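Local coordinates for protein HTH-type transcriptional regulator PrpR (Mycobacterium tuberculosis, PDB 6D2S) that regulates transcription of the genes for short-chain fatty acid catabolism through the glyoxylate and methylcitrate cycles, here as a central piece, cut at both ends, without the helix-turn-helix region, at residues F11-N16 with R197-A202; Y138-H142 with L173-R179; R238-A244 with V263-L269. All blocks are in the same frame, centred on the assembly; numbering follows the deposited sequence.

Contact 1 (F11-N16 with R197-A202); sequences FYDRNN and RQSATA. With NA (sodium ion), chain G; CA (calcium ion), chain B.
A sodium-bridged, partly buried contact joins the C-terminal end of helix 3-13 to the turn that follows the edge strand 194-198. The ion takes OD1 of Asn15 at 2.6 Å from the helix side and the backbone O of Ser199 at 2.1 Å from the strand side, and three waters are its other ligands. One of those waters donates to both Tyr12 O and Gln198 O, so the two backbones are tied a second time through the metal's hydration shell. Tyr12 stretches alongside the turn: with CG anti to the backbone N (chi1 175°), its ring runs past Gln198 and OH lies 2.9 Å from Thr201 O, which sits near the ring plane at the edge. Asn16 brings ND2 to within 2.7 Å of Gln198 O. Beside it, Arg197 bends at chi2 (-59°) and brings NH2 to 3.6 Å from CB of Phe11, the guanidinium turned 29° from the phenyl ring. Within the turn, Thr201 OG1 donates to Gln198 OE1, which also receives Phe203 N, while the hydroxyl of Ser199 is held by Phe183 O on the adjoining strand. Asp13, which takes no part across the contact, chelates a calcium ion through both carboxylate oxygens, together with Asp9. Positive phi at Asn15, with Asn16 N bonded to Phe11 O and Asn15 N to Tyr12 O, identifies the Schellman motif that ends the helix and brings Asn15 to the sodium site.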
loop_
_atom_site.group_PDB
_atom_site.type_symbol
_atom_site.label_atom_id
_atom_site.label_comp_id
_atom_site.label_asym_id
_atom_site.label_seq_id
_atom_site.Cartn_x
_atom_site.Cartn_y
_atom_site.Cartn_z
ATOM N N PHE A 11 4.376 8.388 -10.094
ATOM C CA PHE A 11 5.044 7.570 -9.090
ATOM C C PHE A 11 6.285 6.887 -9.665
ATOM O O PHE A 11 7.306 6.786 -8.973
ATOM C CB PHE A 11 4.068 6.565 -8.486
ATOM C CG PHE A 11 3.156 7.168 -7.432
ATOM C CD1 PHE A 11 3.575 7.280 -6.113
ATOM C CD2 PHE A 11 1.894 7.646 -7.773
ATOM C CE1 PHE A 11 2.732 7.843 -5.142
ATOM C CE2 PHE A 11 1.060 8.216 -6.822
ATOM C CZ PHE A 11 1.482 8.310 -5.500
ATOM N N TYR A 12 6.233 6.454 -10.929
ATOM C CA TYR A 12 7.393 5.813 -11.551
ATOM C C TYR A 12 8.613 6.728 -11.523
ATOM O O TYR A 12 9.732 6.300 -11.190
ATOM C CB TYR A 12 7.084 5.419 -12.997
ATOM C CG TYR A 12 8.295 4.863 -13.707
ATOM C CD1 TYR A 12 8.694 3.544 -13.492
ATOM C CD2 TYR A 12 9.074 5.654 -14.542
ATOM C CE1 TYR A 12 9.815 3.012 -14.109
ATOM C CE2 TYR A 12 10.210 5.119 -15.167
ATOM C CZ TYR A 12 10.569 3.800 -14.937
ATOM O OH TYR A 12 11.692 3.266 -15.543
ATOM N N ASP A 13 8.417 7.987 -11.913
ATOM C CA ASP A 13 9.504 8.959 -11.955
ATOM C C ASP A 13 10.102 9.209 -10.589
ATOM O O ASP A 13 11.229 9.710 -10.497
ATOM C CB ASP A 13 8.998 10.286 -12.523
ATOM C CG ASP A 13 8.709 10.200 -13.997
ATOM O OD1 ASP A 13 9.148 9.204 -14.606
ATOM O OD2 ASP A 13 8.035 11.106 -14.543
ATOM N N ARG A 14 9.365 8.894 -9.526
ATOM C CA ARG A 14 9.843 9.100 -8.170
ATOM C C ARG A 14 10.258 7.788 -7.506
ATOM O O ARG A 14 10.398 7.743 -6.280
ATOM C CB ARG A 14 8.774 9.839 -7.359
ATOM C CG ARG A 14 8.656 11.332 -7.774
ATOM C CD ARG A 14 7.281 11.987 -7.517
ATOM N NE ARG A 14 7.276 13.350 -8.079
ATOM C CZ ARG A 14 7.165 13.618 -9.379
ATOM N NH1 ARG A 14 7.024 12.624 -10.251
ATOM N NH2 ARG A 14 7.212 14.870 -9.825
ATOM N N ASN A 15 10.467 6.726 -8.301
ATOM C CA ASN A 15 10.872 5.404 -7.790
ATOM C C ASN A 15 9.853 4.827 -6.809
ATOM O O ASN A 15 10.209 4.060 -5.908
ATOM C CB ASN A 15 12.247 5.470 -7.123
ATOM C CG ASN A 15 13.325 5.935 -8.077
ATOM O OD1 ASN A 15 13.496 5.367 -9.157
ATOM N ND2 ASN A 15 14.049 6.982 -7.690
ATOM N N ASN A 16 8.581 5.201 -6.966
ATOM C CA ASN A 16 7.504 4.708 -6.106
ATOM C C ASN A 16 7.763 5.017 -4.633
ATOM O O ASN A 16 7.324 4.279 -3.744
ATOM C CB ASN A 16 7.285 3.205 -6.304
ATOM C CG ASN A 16 6.722 2.870 -7.682
ATOM O OD1 ASN A 16 5.950 3.638 -8.256
ATOM N ND2 ASN A 16 7.105 1.720 -8.213
ATOM N N ARG A 197 3.342 -1.787 -11.200
ATOM C CA ARG A 197 4.197 -0.731 -10.674
ATOM C C ARG A 197 5.628 -1.242 -10.596
ATOM O O ARG A 197 5.882 -2.294 -10.005
ATOM C CB ARG A 197 3.714 -0.262 -9.297
ATOM C CG ARG A 197 2.376 0.466 -9.330
ATOM C CD ARG A 197 2.452 1.696 -10.233
ATOM N NE ARG A 197 1.218 2.482 -10.249
ATOM C CZ ARG A 197 0.948 3.469 -9.399
ATOM N NH1 ARG A 197 -0.200 4.132 -9.491
ATOM N NH2 ARG A 197 1.823 3.789 -8.456
ATOM N N GLN A 198 6.556 -0.507 -11.201
ATOM C CA GLN A 198 7.959 -0.890 -11.227
ATOM C C GLN A 198 8.789 0.114 -10.439
ATOM O O GLN A 198 8.545 1.322 -10.503
ATOM C CB GLN A 198 8.481 -0.973 -12.661
ATOM C CG GLN A 198 7.681 -1.886 -13.569
ATOM C CD GLN A 198 7.926 -1.585 -15.033
ATOM O OE1 GLN A 198 8.698 -2.271 -15.702
ATOM N NE2 GLN A 198 7.268 -0.549 -15.539
ATOM N N SER A 199 9.765 -0.393 -9.688
ATOM C CA SER A 199 10.734 0.456 -9.008
ATOM C C SER A 199 12.014 0.624 -9.815
ATOM O O SER A 199 12.435 1.752 -10.075
ATOM C CB SER A 199 11.068 -0.110 -7.623
ATOM O OG SER A 199 11.411 -1.481 -7.701
ATOM N N ALA A 200 12.635 -0.483 -10.233
ATOM C CA ALA A 200 13.942 -0.437 -10.874
ATOM C C ALA A 200 13.895 -0.614 -12.384
ATOM O O ALA A 200 14.844 -0.207 -13.062
ATOM C CB ALA A 200 14.858 -1.515 -10.282
ATOM N N THR A 201 12.834 -1.216 -12.921
ATOM C CA THR A 201 12.779 -1.598 -14.320
ATOM C C THR A 201 12.066 -0.522 -15.142
ATOM O O THR A 201 11.565 0.474 -14.620
ATOM C CB THR A 201 12.096 -2.963 -14.475
ATOM O OG1 THR A 201 10.807 -2.939 -13.847
ATOM C CG2 THR A 201 12.945 -4.062 -13.834
ATOM N N ALA A 202 12.031 -0.731 -16.452
ATOM C CA ALA A 202 11.364 0.172 -17.376
ATOM C C ALA A 202 10.849 -0.634 -18.567
ATOM O O ALA A 202 11.195 -0.392 -19.720
ATOM C CB ALA A 202 12.311 1.291 -17.804
HETATM NA NA NA G . 13.154 3.542 -11.026
HETATM CA CA CA B . 8.210 9.902 -16.708
HETATM O O HOH W 1 10.680 3.643 -10.575
HETATM O O HOH W 2 12.827 2.472 -12.826
HETATM O O HOH W 3 15.060 2.267 -10.361
#

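Contact 2 (Y138-H142 with L173-R179); sequences YREFH and LQRPRQR
A type II beta turn, Arg175 to Gln178, in the connection between helix 163-170 and strand 183-189 closes over the first turn of helix 138-147, with Tyr138 inserted into it. It joins the IrrE N-terminal-like family region, holding the helix, to the C-terminal ScfR region, holding the turn. The phenol oxygen is gripped twice: OH donates to Gln178 O at 2.7 Å, standing 37° out of that carbonyl's plane, and accepts from Arg175 N at 3.0 Å. One hydroxyl thereby spans both ends of the turn. Over one ring face Arg175 folds back, its bend at chi3 (-67°) laying the guanidinium flat on the CB end of the tyrosine, centres 4.1 Å apart and planes at 18°; this is an off-centre cation-pi stack. Methyl CD2 of Leu173 covers the opposite face at 4.0 Å from the ring centroid. The other methyl, CD1, meets Phe141. One helical turn on from Tyr138, His142 donates from NE2 to Arg179 O at 3.0 Å, from well above the carbonyl plane, so NE2 carries a proton. CG of Gln178 sits almost centrally over the His142 imidazole, 4.0 Å from the centroid. The extended Gln178 chain then crosses Arg139 at about a right angle, and a water accepts from Arg139 NE and Arg175 NH1 while donating to Gln178 OE1. Asp22 and Glu26 of helix 19-31 take NH2 and NH1 of Arg175, and Tyr17 OH takes NE; these acids and the water probably offset the nearness of the two guanidinium groups. Helix 163-170 packs against Phe141 through Val166, Arg169 and Leu170.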
loop_
_atom_site.group_PDB
_atom_site.type_symbol
_atom_site.label_atom_id
_atom_site.label_comp_id
_atom_site.label_asym_id
_atom_site.label_seq_id
_atom_site.Cartn_x
_atom_site.Cartn_y
_atom_site.Cartn_z
ATOM N N TYR A 138 8.652 3.587 8.111
ATOM C CA TYR A 138 9.650 3.038 7.192
ATOM C C TYR A 138 10.692 2.170 7.896
ATOM O O TYR A 138 10.887 1.004 7.533
ATOM C CB TYR A 138 10.335 4.174 6.413
ATOM C CG TYR A 138 11.093 3.668 5.205
ATOM C CD1 TYR A 138 12.324 3.025 5.356
ATOM C CD2 TYR A 138 10.575 3.816 3.923
ATOM C CE1 TYR A 138 13.020 2.540 4.261
ATOM C CE2 TYR A 138 11.274 3.328 2.808
ATOM C CZ TYR A 138 12.495 2.697 2.993
ATOM O OH TYR A 138 13.191 2.221 1.903
ATOM N N ARG A 139 11.428 2.736 8.861
ATOM C CA ARG A 139 12.556 1.997 9.414
ATOM C C ARG A 139 12.086 0.758 10.161
ATOM O O ARG A 139 12.702 -0.311 10.065
ATOM C CB ARG A 139 13.385 2.893 10.341
ATOM C CG ARG A 139 14.169 3.987 9.631
ATOM C CD ARG A 139 15.075 4.709 10.614
ATOM N NE ARG A 139 15.826 5.794 9.992
ATOM C CZ ARG A 139 16.654 6.602 10.648
ATOM N NH1 ARG A 139 16.840 6.449 11.953
ATOM N NH2 ARG A 139 17.296 7.566 10.000
ATOM N N GLU A 140 11.006 0.889 10.926
ATOM C CA GLU A 140 10.469 -0.259 11.647
ATOM C C GLU A 140 9.994 -1.335 10.679
ATOM O O GLU A 140 10.250 -2.528 10.889
ATOM C CB GLU A 140 9.324 0.192 12.563
ATOM C CG GLU A 140 8.662 -0.954 13.310
ATOM C CD GLU A 140 7.563 -0.490 14.263
ATOM O OE1 GLU A 140 7.565 0.695 14.661
ATOM O OE2 GLU A 140 6.696 -1.318 14.602
ATOM N N PHE A 141 9.284 -0.936 9.621
ATOM C CA PHE A 141 8.773 -1.902 8.657
ATOM C C PHE A 141 9.909 -2.562 7.884
ATOM O O PHE A 141 9.907 -3.786 7.676
ATOM C CB PHE A 141 7.801 -1.203 7.701
ATOM C CG PHE A 141 7.192 -2.121 6.688
ATOM C CD1 PHE A 141 6.223 -3.041 7.064
ATOM C CD2 PHE A 141 7.581 -2.053 5.344
ATOM C CE1 PHE A 141 5.654 -3.904 6.118
ATOM C CE2 PHE A 141 7.016 -2.903 4.402
ATOM C CZ PHE A 141 6.057 -3.833 4.788
ATOM N N HIS A 142 10.891 -1.763 7.460
ATOM C CA HIS A 142 12.051 -2.308 6.753
ATOM C C HIS A 142 12.781 -3.318 7.621
ATOM O O HIS A 142 13.117 -4.420 7.165
ATOM C CB HIS A 142 12.985 -1.165 6.336
ATOM C CG HIS A 142 14.186 -1.612 5.558
ATOM N ND1 HIS A 142 15.377 -1.964 6.161
ATOM C CD2 HIS A 142 14.384 -1.753 4.227
ATOM C CE1 HIS A 142 16.253 -2.308 5.232
ATOM N NE2 HIS A 142 15.678 -2.180 4.049
ATOM N N LEU A 173 9.813 0.645 -0.846
ATOM C CA LEU A 173 11.013 0.759 -0.008
ATOM C C LEU A 173 12.226 1.178 -0.842
ATOM O O LEU A 173 13.215 0.456 -0.972
ATOM C CB LEU A 173 11.278 -0.547 0.741
ATOM C CG LEU A 173 10.148 -0.977 1.681
ATOM C CD1 LEU A 173 10.561 -2.186 2.508
ATOM C CD2 LEU A 173 9.691 0.181 2.593
ATOM N N GLN A 174 12.133 2.388 -1.408
ATOM C CA GLN A 174 13.222 2.973 -2.184
ATOM C C GLN A 174 13.814 4.221 -1.523
ATOM O O GLN A 174 14.335 5.106 -2.210
ATOM C CB GLN A 174 12.754 3.296 -3.606
ATOM C CG GLN A 174 12.724 2.078 -4.536
ATOM C CD GLN A 174 11.569 1.131 -4.226
ATOM O OE1 GLN A 174 11.781 -0.017 -3.844
ATOM N NE2 GLN A 174 10.340 1.613 -4.386
ATOM N N ARG A 175 13.771 4.302 -0.203
ATOM C CA ARG A 175 14.391 5.443 0.472
ATOM C C ARG A 175 15.899 5.389 0.253
ATOM O O ARG A 175 16.519 4.347 0.500
ATOM C CB ARG A 175 14.076 5.436 1.975
ATOM C CG ARG A 175 14.762 6.573 2.757
ATOM C CD ARG A 175 14.346 6.567 4.242
ATOM N NE ARG A 175 12.935 6.904 4.440
ATOM C CZ ARG A 175 12.345 6.912 5.633
ATOM N NH1 ARG A 175 13.056 6.596 6.720
ATOM N NH2 ARG A 175 11.060 7.230 5.745
ATOM N N PRO A 176 16.520 6.470 -0.215
ATOM C CA PRO A 176 17.960 6.422 -0.491
ATOM C C PRO A 176 18.729 5.998 0.751
ATOM O O PRO A 176 18.454 6.454 1.863
ATOM C CB PRO A 176 18.290 7.858 -0.916
ATOM C CG PRO A 176 16.983 8.381 -1.483
ATOM C CD PRO A 176 15.916 7.760 -0.603
ATOM N N ARG A 177 19.650 5.068 0.560
ATOM C CA ARG A 177 20.534 4.522 1.580
ATOM C C ARG A 177 19.810 3.597 2.549
ATOM O O ARG A 177 20.443 3.086 3.485
ATOM C CB ARG A 177 21.264 5.629 2.359
ATOM C CG ARG A 177 22.167 6.476 1.460
ATOM C CD ARG A 177 22.934 7.559 2.222
ATOM N NE ARG A 177 23.778 8.325 1.310
ATOM C CZ ARG A 177 23.353 9.377 0.615
ATOM N NH1 ARG A 177 22.099 9.789 0.741
ATOM N NH2 ARG A 177 24.175 10.015 -0.205
ATOM N N GLN A 178 18.515 3.338 2.364
ATOM C CA GLN A 178 17.855 2.316 3.172
ATOM C C GLN A 178 16.822 1.570 2.330
ATOM O O GLN A 178 15.660 1.432 2.692
ATOM C CB GLN A 178 17.209 2.876 4.440
ATOM C CG GLN A 178 16.788 1.716 5.355
ATOM C CD GLN A 178 16.399 2.111 6.769
ATOM O OE1 GLN A 178 16.576 3.256 7.197
ATOM N NE2 GLN A 178 15.865 1.144 7.509
ATOM N N ARG A 179 17.261 1.043 1.190
ATOM C CA ARG A 179 16.340 0.372 0.285
ATOM C C ARG A 179 16.026 -1.046 0.758
ATOM O O ARG A 179 16.867 -1.728 1.355
ATOM C CB ARG A 179 16.935 0.322 -1.132
ATOM C CG ARG A 179 17.129 1.711 -1.732
ATOM C CD ARG A 179 17.699 1.666 -3.133
ATOM N NE ARG A 179 16.695 1.254 -4.106
ATOM C CZ ARG A 179 16.720 0.107 -4.777
ATOM N NH1 ARG A 179 17.713 -0.753 -4.592
ATOM N NH2 ARG A 179 15.757 -0.172 -5.643
HETATM O O HOH W 4 16.138 5.709 7.016
#

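Contact 3 (R238-A244 with V263-L269); sequences RSYFWVA and VGLGCDL
Backbone hydrogen bonds define the pairing of Arg238-Ala244 with Val263-Leu269 as antiparallel, the strand directions lying at 152°. Phe241 with Cys267 and Val243 with Leu265 are hydrogen-bonded pairs, each bonded in both directions; Phe241 N to Cys267 O measures 2.8 Å. Tyr240 with Asp268, Trp242 with Gly266 and Ala244 with Gly264 are the alternating non-hydrogen-bonded pairs. Leu269 N reaches Ser239 O and prolongs the ladder beyond the last bridge, while a water donating to both Phe241 O and Leu265 O adds a link midway.

A salt bridge closes the end of the ladder at Arg238 and Asp268. Arg238 grips Asp268 side-on, NE to OD1 at 2.6 Å and NH2 to OD2 at 2.9 Å, both carboxylate oxygens met on the syn side and the two flat groups 26° apart. The bend at chi3 (59°) of Arg238 brings its NE edge round to the acid. Asp268 OD2 also accepts from Ala270 N, and a water joins OD1 to the hydroxyl of Tyr240, which is also hydrogen-bonded to Asp236.

Apolar contacts divide between the faces. Trp242, with CG beside its backbone N, lays its indole over the main chain of Gly266: CA is 3.5 Å from the centroid of the six-membered ring, a CH-pi contact made where the glycine has no side chain. On the face of Phe241, Val243, Leu265 and Cys267, Leu269 CD1 touches CB of Phe241 at 4.1 Å.

These are neighbouring strands inside a five-stranded antiparallel sheet of the C-terminal short-chain fatty acyl-CoA regulator region, assigned to the GAF clan. Strand 228-233 borders 239-247 and strand 183-189 borders 261-268; helix 163-170 packs on Leu265 and Val263 through Cys167, and Trp242 rests on Ile184 and Ala232.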
loop_
_atom_site.group_PDB
_atom_site.type_symbol
_atom_site.label_atom_id
_atom_site.label_comp_id
_atom_site.label_asym_id
_atom_site.label_seq_id
_atom_site.Cartn_x
_atom_site.Cartn_y
_atom_site.Cartn_z
ATOM N N ARG A 238 16.118 -11.324 -17.720
ATOM C CA ARG A 238 16.431 -11.800 -16.382
ATOM C C ARG A 238 15.231 -12.527 -15.794
ATOM O O ARG A 238 14.085 -12.276 -16.172
ATOM C CB ARG A 238 16.861 -10.641 -15.481
ATOM C CG ARG A 238 18.106 -9.932 -16.015
ATOM C CD ARG A 238 18.671 -8.959 -15.021
ATOM N NE ARG A 238 19.034 -9.610 -13.768
ATOM C CZ ARG A 238 20.233 -10.121 -13.505
ATOM N NH1 ARG A 238 21.196 -10.062 -14.417
ATOM N NH2 ARG A 238 20.468 -10.685 -12.327
ATOM N N SER A 239 15.515 -13.446 -14.876
ATOM C CA SER A 239 14.474 -14.207 -14.206
ATOM C C SER A 239 14.023 -13.479 -12.951
ATOM O O SER A 239 14.838 -12.902 -12.228
ATOM C CB SER A 239 14.966 -15.606 -13.838
ATOM O OG SER A 239 15.349 -16.321 -15.008
ATOM N N TYR A 240 12.718 -13.527 -12.700
ATOM C CA TYR A 240 12.116 -12.908 -11.531
ATOM C C TYR A 240 11.435 -13.978 -10.697
ATOM O O TYR A 240 10.842 -14.917 -11.238
ATOM C CB TYR A 240 11.120 -11.819 -11.933
ATOM C CG TYR A 240 11.819 -10.589 -12.463
ATOM C CD1 TYR A 240 11.909 -9.422 -11.704
ATOM C CD2 TYR A 240 12.430 -10.610 -13.708
ATOM C CE1 TYR A 240 12.578 -8.305 -12.197
ATOM C CE2 TYR A 240 13.093 -9.507 -14.206
ATOM C CZ TYR A 240 13.166 -8.361 -13.454
ATOM O OH TYR A 240 13.837 -7.273 -13.977
ATOM N N PHE A 241 11.559 -13.844 -9.380
ATOM C CA PHE A 241 10.855 -14.700 -8.445
ATOM C C PHE A 241 9.565 -13.998 -8.037
ATOM O O PHE A 241 9.595 -12.843 -7.598
ATOM C CB PHE A 241 11.727 -15.005 -7.224
ATOM C CG PHE A 241 11.183 -16.103 -6.360
ATOM C CD1 PHE A 241 11.749 -17.363 -6.382
ATOM C CD2 PHE A 241 10.081 -15.886 -5.551
ATOM C CE1 PHE A 241 11.244 -18.383 -5.602
ATOM C CE2 PHE A 241 9.569 -16.908 -4.772
ATOM C CZ PHE A 241 10.151 -18.148 -4.789
ATOM N N TRP A 242 8.441 -14.690 -8.198
ATOM C CA TRP A 242 7.122 -14.103 -8.027
ATOM C C TRP A 242 6.386 -14.786 -6.886
ATOM O O TRP A 242 6.416 -16.014 -6.760
ATOM C CB TRP A 242 6.302 -14.220 -9.317
ATOM C CG TRP A 242 6.759 -13.283 -10.403
ATOM C CD1 TRP A 242 7.639 -13.551 -11.413
ATOM C CD2 TRP A 242 6.356 -11.919 -10.574
ATOM N NE1 TRP A 242 7.808 -12.434 -12.200
ATOM C CE2 TRP A 242 7.026 -11.423 -11.708
ATOM C CE3 TRP A 242 5.486 -11.074 -9.878
ATOM C CZ2 TRP A 242 6.855 -10.119 -12.164
ATOM C CZ3 TRP A 242 5.323 -9.780 -10.328
ATOM C CH2 TRP A 242 6.003 -9.317 -11.461
ATOM N N VAL A 243 5.727 -13.983 -6.051
ATOM C CA VAL A 243 4.862 -14.489 -4.988
ATOM C C VAL A 243 3.533 -13.762 -5.104
ATOM O O VAL A 243 3.509 -12.535 -5.250
ATOM C CB VAL A 243 5.485 -14.276 -3.594
ATOM C CG1 VAL A 243 4.602 -14.880 -2.520
ATOM C CG2 VAL A 243 6.885 -14.877 -3.548
ATOM N N ALA A 244 2.429 -14.513 -5.079
ATOM C CA ALA A 244 1.113 -13.940 -5.324
ATOM C C ALA A 244 0.070 -14.619 -4.447
ATOM O O ALA A 244 0.218 -15.773 -4.041
ATOM C CB ALA A 244 0.693 -14.074 -6.800
ATOM N N VAL A 263 -2.893 -10.257 -6.016
ATOM C CA VAL A 263 -1.801 -9.305 -5.878
ATOM C C VAL A 263 -0.498 -10.079 -5.774
ATOM O O VAL A 263 -0.451 -11.154 -5.168
ATOM C CB VAL A 263 -2.016 -8.391 -4.655
ATOM C CG1 VAL A 263 -0.726 -7.688 -4.272
ATOM C CG2 VAL A 263 -3.117 -7.386 -4.958
ATOM N N GLY A 264 0.552 -9.550 -6.386
ATOM C CA GLY A 264 1.823 -10.243 -6.391
ATOM C C GLY A 264 2.989 -9.284 -6.378
ATOM O O GLY A 264 2.863 -8.102 -6.716
ATOM N N LEU A 265 4.132 -9.823 -5.970
ATOM C CA LEU A 265 5.412 -9.141 -6.008
ATOM C C LEU A 265 6.398 -9.999 -6.780
ATOM O O LEU A 265 6.445 -11.218 -6.594
ATOM C CB LEU A 265 5.967 -8.899 -4.600
ATOM C CG LEU A 265 5.190 -7.929 -3.721
ATOM C CD1 LEU A 265 5.785 -7.952 -2.319
ATOM C CD2 LEU A 265 5.259 -6.530 -4.328
ATOM N N GLY A 266 7.200 -9.359 -7.610
ATOM C CA GLY A 266 8.295 -10.038 -8.284
ATOM C C GLY A 266 9.590 -9.290 -8.065
ATOM O O GLY A 266 9.630 -8.062 -8.135
ATOM N N CYS A 267 10.652 -10.039 -7.784
ATOM C CA CYS A 267 11.973 -9.440 -7.639
ATOM C C CYS A 267 12.977 -10.221 -8.467
ATOM O O CYS A 267 12.776 -11.397 -8.782
ATOM C CB CYS A 267 12.442 -9.387 -6.173
ATOM S SG CYS A 267 12.733 -10.985 -5.362
ATOM N N ASP A 268 14.066 -9.543 -8.822
ATOM C CA ASP A 268 15.116 -10.212 -9.580
ATOM C C ASP A 268 15.522 -11.486 -8.864
ATOM O O ASP A 268 15.658 -11.521 -7.637
ATOM C CB ASP A 268 16.337 -9.308 -9.744
ATOM C CG ASP A 268 17.266 -9.776 -10.863
ATOM O OD1 ASP A 268 17.194 -9.210 -11.977
ATOM O OD2 ASP A 268 18.062 -10.710 -10.630
ATOM N N LEU A 269 15.726 -12.547 -9.636
ATOM C CA LEU A 269 16.155 -13.784 -9.012
ATOM C C LEU A 269 17.383 -13.569 -8.138
ATOM O O LEU A 269 17.557 -14.264 -7.135
ATOM C CB LEU A 269 16.415 -14.841 -10.092
ATOM C CG LEU A 269 16.416 -16.280 -9.611
ATOM C CD1 LEU A 269 15.132 -16.622 -8.890
ATOM C CD2 LEU A 269 16.669 -17.221 -10.795
HETATM O O HOH W 5 17.893 -13.005 -12.807
HETATM O O HOH W 6 16.081 -6.593 -12.324
HETATM O O HOH W 7 8.793 -11.821 -5.107
#

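Contact 3 is the most buried of the three and pairs inner strands by a regular ladder of backbone bonds, whereas contacts 1 and 2 are partly buried and rely on side chains, waters or an ion. Contacts 1 and 3 reach the same five-stranded sheet, one at its edge strand 194-198 and the other within it; Thr201 CG2 packs on Tyr240 OH between them. Contact 2 instead binds a helix to the connection leading into that sheet. It meets contact 1 through Gln174, whose NE2 lies 2.9 Å from Asn15 O, a probable hydrogen bond. Contacts 2 and 3 do not touch, their nearest atoms being about 8 Å apart.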